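Local coordinates for protein ReP1-NCXSQ (Loligo pealei, PDB 3PPT) that binds and may transport fatty acids such as palmitoleate, also binds phosphoinositides, and, when phosphorylated, stimulates the squid optic nerve sodium/calcium exchanger, at residues D3-W8 with E106-M112; E14-Y19 with V121-R125. Residues are numbered along the deposited sequence.

Contact 1. Residues D3-W8 with E106-M112; sequences DLAGKW and EVKDGKM
Trp-8, Val-107 and Met-112 bury most surface. Residues 3-4 end a 3-10 turn; from Gly-6, whose positive phi suits glycine, strand runs to Trp-8. Residues 106-112 form a beta hairpin closed by a type I' turn, Lys-108 to Lys-111 (Asp-109 and Gly-110 left-handed). CA atoms of Leu-4 and Val-107 lie 6.5 Å apart. Trp-8, chi1 m, bonds NE1 to Leu-4 O (2.9 Å) and turns one ring face to Met-112 (chi1 t, chi2 t, chi3 p), whose unbranched side chain and polarisable sulfur can lie along it: CB is 3.7 Å from the six-ring centroid (CH-pi), SD 4.1 Å from the five-ring centroid (Met-aromatic). Compact, branched Val-107 fits between Leu-4 and the indole, CG2 3.9 Å from Trp-8 CZ2. Leu-4 CD2 packs 3.6 Å from both Val-107 CG2 and Met-112 SD. On the more exposed side, a water links Asp-3 OD2 (2.9 Å) to Val-107 N (2.8 Å). The apolar cluster joins the start of strand 6-14 to hairpin strands 101-108 and 111-118 of the FABP barrel, touching Tyr-127 of strand 121-130.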
# COMPACT_ATOMS: atom_id res chain seq x y z
N ASP A 3 0.78 15.33 -2.28
CA ASP A 3 -0.60 15.33 -1.79
C ASP A 3 -1.09 13.98 -1.26
O ASP A 3 -2.22 13.86 -0.80
CB ASP A 3 -1.57 15.90 -2.82
CG ASP A 3 -1.49 15.21 -4.18
OD1 ASP A 3 -2.51 15.30 -4.90
OD2 ASP A 3 -0.45 14.61 -4.54
N LEU A 4 -0.24 12.96 -1.31
CA LEU A 4 -0.57 11.69 -0.68
C LEU A 4 -0.60 11.82 0.84
O LEU A 4 -1.18 11.00 1.53
CB LEU A 4 0.41 10.59 -1.12
CG LEU A 4 0.15 10.03 -2.52
CD1 LEU A 4 1.35 9.23 -3.00
CD2 LEU A 4 -1.14 9.19 -2.56
N ALA A 5 0.03 12.87 1.37
CA ALA A 5 0.02 13.11 2.81
C ALA A 5 -1.40 13.23 3.34
O ALA A 5 -2.26 13.86 2.71
CB ALA A 5 0.82 14.37 3.16
N GLY A 6 -1.63 12.63 4.49
CA GLY A 6 -2.89 12.77 5.21
C GLY A 6 -3.45 11.41 5.57
O GLY A 6 -2.72 10.42 5.66
N LYS A 7 -4.77 11.36 5.77
CA LYS A 7 -5.43 10.12 6.16
C LYS A 7 -6.44 9.71 5.10
O LYS A 7 -7.12 10.55 4.50
CB LYS A 7 -6.11 10.30 7.52
CG LYS A 7 -6.80 9.05 8.03
CD LYS A 7 -7.25 9.22 9.47
CE LYS A 7 -7.84 7.92 9.97
NZ LYS A 7 -8.26 8.07 11.38
N TRP A 8 -6.53 8.40 4.89
CA TRP A 8 -7.29 7.81 3.80
C TRP A 8 -8.05 6.60 4.34
O TRP A 8 -7.54 5.89 5.20
CB TRP A 8 -6.33 7.31 2.71
CG TRP A 8 -5.49 8.40 2.13
CD1 TRP A 8 -4.21 8.73 2.46
CD2 TRP A 8 -5.90 9.30 1.10
NE1 TRP A 8 -3.78 9.79 1.68
CE2 TRP A 8 -4.81 10.16 0.84
CE3 TRP A 8 -7.07 9.46 0.36
CZ2 TRP A 8 -4.87 11.17 -0.12
CZ3 TRP A 8 -7.13 10.46 -0.59
CH2 TRP A 8 -6.03 11.30 -0.82
N GLU A 106 -1.38 7.20 -6.11
CA GLU A 106 -1.44 8.56 -6.62
C GLU A 106 -2.83 9.10 -6.38
O GLU A 106 -3.80 8.35 -6.36
CB GLU A 106 -1.07 8.63 -8.10
CG GLU A 106 -2.13 8.15 -9.07
CD GLU A 106 -1.73 8.39 -10.53
OE1 GLU A 106 -1.31 9.51 -10.89
OE2 GLU A 106 -1.84 7.44 -11.34
N VAL A 107 -2.92 10.41 -6.19
CA VAL A 107 -4.21 11.05 -5.97
C VAL A 107 -4.75 11.57 -7.30
O VAL A 107 -4.06 12.30 -8.03
CB VAL A 107 -4.14 12.20 -4.95
CG1 VAL A 107 -5.54 12.71 -4.61
CG2 VAL A 107 -3.45 11.72 -3.69
N LYS A 108 -5.97 11.15 -7.61
CA LYS A 108 -6.66 11.52 -8.84
C LYS A 108 -8.08 11.90 -8.47
O LYS A 108 -8.77 11.13 -7.81
CB LYS A 108 -6.70 10.34 -9.81
CG LYS A 108 -5.37 9.64 -10.01
CD LYS A 108 -5.48 8.47 -10.97
N ASP A 109 -8.51 13.10 -8.88
CA ASP A 109 -9.85 13.58 -8.56
C ASP A 109 -10.14 13.50 -7.06
O ASP A 109 -11.26 13.18 -6.65
CB ASP A 109 -10.90 12.82 -9.39
CG ASP A 109 -12.21 13.59 -9.54
OD1 ASP A 109 -12.20 14.83 -9.43
OD2 ASP A 109 -13.25 12.94 -9.79
N GLY A 110 -9.12 13.77 -6.24
CA GLY A 110 -9.28 13.82 -4.79
C GLY A 110 -9.14 12.51 -4.03
O GLY A 110 -9.11 12.51 -2.80
N LYS A 111 -9.07 11.41 -4.76
CA LYS A 111 -9.03 10.05 -4.22
C LYS A 111 -7.71 9.37 -4.47
O LYS A 111 -7.10 9.55 -5.52
CB LYS A 111 -10.15 9.22 -4.81
CG LYS A 111 -11.49 9.79 -4.44
CD LYS A 111 -12.61 8.84 -4.66
CE LYS A 111 -13.90 9.49 -4.19
NZ LYS A 111 -15.06 8.73 -4.67
N MET A 112 -7.26 8.59 -3.50
CA MET A 112 -6.00 7.87 -3.67
C MET A 112 -6.26 6.55 -4.36
O MET A 112 -7.00 5.71 -3.86
CB MET A 112 -5.32 7.65 -2.33
CG MET A 112 -4.00 6.90 -2.47
SD MET A 112 -3.04 6.66 -0.95
CE MET A 112 -4.10 5.56 -0.01
O HOH W 1 -0.63 12.02 -5.74

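Contact 2. Residues E14-Y19 with V121-R125; sequences ENFDDY and VVCTR. With PAM (palmitoleic acid), chain B.
Arg-125 NE donates to O2 of the palmitoleate carboxylate at 2.7 Å, with a weak bond from NH2 to the same O2 (3.1 Å); Tyr-127 OH, outside the segments, also hydrogen-bonds the ligand. The arginine side chain (chi1 m, chi3 p) lays its guanidinium on the Phe-16 ring, centres 4.0 Å apart and planes at 25°, a cation-pi stack; NH1 also bonds to Ser-13. Strand 121-125 meets the end of strand 6-14 in an antiparallel hydrogen-bonded pair: Glu-14 N to Thr-124 O 2.9 Å, Thr-124 N to Glu-14 O 3.0 Å. Asn-15, at the N-cap position, is left-handed (phi 71°, psi 24°), turning the chain into the helix, and its ND2 donates a hydrogen bond to Val-122 O (3.1 Å). On the solvent side, water 3 joins Glu-14 OE2 (2.6 Å) to Thr-124 OG1 (2.8 Å). Small Cys-123 lets the helix come close: SG is 3.8 Å from Phe-16 CB and CB 3.9 Å from Tyr-19 CB, itself 4.1 Å from Val-121 CG1. Phe-16 CE1 meets PAM C4 (3.9 Å). A cationic arginine for the carboxylate and an aromatic ring beside the alkyl chain suit this FABP pocket to an amphipathic fatty acid.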
# COMPACT_ATOMS: atom_id res chain seq x y z
N GLU A 14 -10.91 -3.87 -6.23
CA GLU A 14 -11.09 -4.80 -7.33
C GLU A 14 -9.89 -5.75 -7.39
O GLU A 14 -8.74 -5.30 -7.44
CB GLU A 14 -11.19 -4.03 -8.65
CG GLU A 14 -11.31 -4.89 -9.89
CD GLU A 14 -11.42 -4.04 -11.15
OE1 GLU A 14 -12.55 -3.88 -11.65
OE2 GLU A 14 -10.38 -3.53 -11.62
N ASN A 15 -10.19 -7.05 -7.34
CA ASN A 15 -9.22 -8.13 -7.54
C ASN A 15 -8.19 -8.29 -6.41
O ASN A 15 -7.11 -8.84 -6.62
CB ASN A 15 -8.51 -8.00 -8.89
CG ASN A 15 -8.17 -9.34 -9.51
OD1 ASN A 15 -8.86 -10.34 -9.28
ND2 ASN A 15 -7.12 -9.37 -10.31
N PHE A 16 -8.53 -7.85 -5.21
CA PHE A 16 -7.64 -8.00 -4.06
C PHE A 16 -7.44 -9.47 -3.67
O PHE A 16 -6.35 -9.86 -3.27
CB PHE A 16 -8.15 -7.18 -2.87
CG PHE A 16 -7.18 -7.07 -1.71
CD1 PHE A 16 -5.84 -6.79 -1.91
CD2 PHE A 16 -7.66 -7.17 -0.42
CE1 PHE A 16 -4.98 -6.65 -0.82
CE2 PHE A 16 -6.80 -7.03 0.66
CZ PHE A 16 -5.46 -6.77 0.46
N ASP A 17 -8.49 -10.28 -3.78
CA ASP A 17 -8.36 -11.68 -3.40
C ASP A 17 -7.32 -12.40 -4.28
O ASP A 17 -6.47 -13.15 -3.78
CB ASP A 17 -9.71 -12.40 -3.44
CG ASP A 17 -9.69 -13.74 -2.71
OD1 ASP A 17 -9.17 -13.78 -1.57
OD2 ASP A 17 -10.18 -14.73 -3.28
N ASP A 18 -7.38 -12.18 -5.59
CA ASP A 18 -6.39 -12.78 -6.48
C ASP A 18 -4.97 -12.26 -6.21
O ASP A 18 -4.01 -13.02 -6.30
CB ASP A 18 -6.78 -12.61 -7.95
CG ASP A 18 -7.72 -13.71 -8.44
OD1 ASP A 18 -8.13 -14.57 -7.63
OD2 ASP A 18 -8.05 -13.72 -9.64
N TYR A 19 -4.84 -10.98 -5.86
CA TYR A 19 -3.55 -10.42 -5.46
C TYR A 19 -3.01 -11.21 -4.26
O TYR A 19 -1.87 -11.69 -4.25
CB TYR A 19 -3.64 -8.92 -5.14
CG TYR A 19 -2.30 -8.39 -4.68
CD1 TYR A 19 -1.36 -7.94 -5.59
CD2 TYR A 19 -1.95 -8.40 -3.33
CE1 TYR A 19 -0.12 -7.51 -5.18
CE2 TYR A 19 -0.71 -7.98 -2.91
CZ TYR A 19 0.20 -7.54 -3.84
OH TYR A 19 1.45 -7.13 -3.44
N VAL A 121 -1.38 -10.37 -12.09
CA VAL A 121 -2.54 -9.87 -11.38
C VAL A 121 -2.41 -8.37 -11.18
O VAL A 121 -1.34 -7.87 -10.82
CB VAL A 121 -2.67 -10.55 -10.00
CG1 VAL A 121 -3.75 -9.87 -9.16
CG2 VAL A 121 -2.98 -12.02 -10.17
N VAL A 122 -3.50 -7.65 -11.43
CA VAL A 122 -3.58 -6.24 -11.10
C VAL A 122 -4.77 -6.02 -10.19
O VAL A 122 -5.88 -6.48 -10.47
CB VAL A 122 -3.74 -5.35 -12.36
CG1 VAL A 122 -3.74 -3.88 -11.97
CG2 VAL A 122 -2.63 -5.65 -13.37
N CYS A 123 -4.52 -5.34 -9.08
CA CYS A 123 -5.57 -5.03 -8.11
C CYS A 123 -5.64 -3.52 -7.96
O CYS A 123 -4.61 -2.86 -7.88
CB CYS A 123 -5.25 -5.71 -6.77
SG CYS A 123 -6.12 -5.03 -5.33
N THR A 124 -6.86 -2.99 -7.93
CA THR A 124 -7.05 -1.55 -7.77
C THR A 124 -7.85 -1.28 -6.52
O THR A 124 -8.96 -1.79 -6.37
CB THR A 124 -7.79 -0.93 -8.98
OG1 THR A 124 -7.01 -1.13 -10.16
CG2 THR A 124 -8.00 0.57 -8.79
N ARG A 125 -7.30 -0.45 -5.64
CA ARG A 125 -7.97 -0.08 -4.40
C ARG A 125 -8.01 1.43 -4.27
O ARG A 125 -6.98 2.11 -4.34
CB ARG A 125 -7.29 -0.74 -3.20
CG ARG A 125 -7.67 -2.21 -3.13
CD ARG A 125 -6.76 -3.01 -2.27
NE ARG A 125 -6.89 -2.76 -0.84
CZ ARG A 125 -7.82 -3.31 -0.07
NH1 ARG A 125 -8.78 -4.06 -0.61
NH2 ARG A 125 -7.80 -3.10 1.24
C1 PAM B . -4.01 -1.83 1.05
O1 PAM B . -3.23 -1.05 1.64
O2 PAM B . -5.20 -1.51 0.80
C2 PAM B . -3.53 -3.21 0.61
C3 PAM B . -2.18 -3.59 1.18
C4 PAM B . -1.79 -5.01 0.75
C5 PAM B . -0.50 -5.45 1.45
C6 PAM B . -0.01 -6.83 1.06
C7 PAM B . -1.06 -7.92 1.30
C8 PAM B . -1.43 -8.01 2.77
C9 PAM B . -2.49 -9.06 2.96
C10 PAM B . -3.01 -9.33 4.16
C11 PAM B . -2.58 -8.60 5.41
C12 PAM B . -3.79 -7.90 6.02
C13 PAM B . -3.74 -6.39 5.81
C14 PAM B . -2.69 -5.75 6.70
C15 PAM B . -2.75 -4.24 6.56
C16 PAM B . -2.60 -3.56 7.91
O HOH W 2 -7.86 -5.84 -12.00
O HOH W 3 -7.84 -3.57 -11.22

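The segments of the two contacts alternate along the sequence, and both bring the N-terminal region against strands of the C-terminal third. Strand 6-14 enters both, contact 1 near its start and contact 2 at its end; the centres lie about 19 Å apart. Both are partly buried. In contact 1 Leu-4, Trp-8 and Met-112 lie inside and the hairpin turn is exposed, and packing is apolar, sulfur and aromatic, with a water-mediated polar link at its more exposed side. Contact 2 buries Phe-16, Tyr-19, Cys-123 and Arg-125, exposes Glu-14, Asp-18 and Val-122, and combines backbone pairing with a charge facing ligand. Met-112 nevertheless comes about 4 Å from the side chain of Tyr-127, which shares the fatty acid with Arg-125.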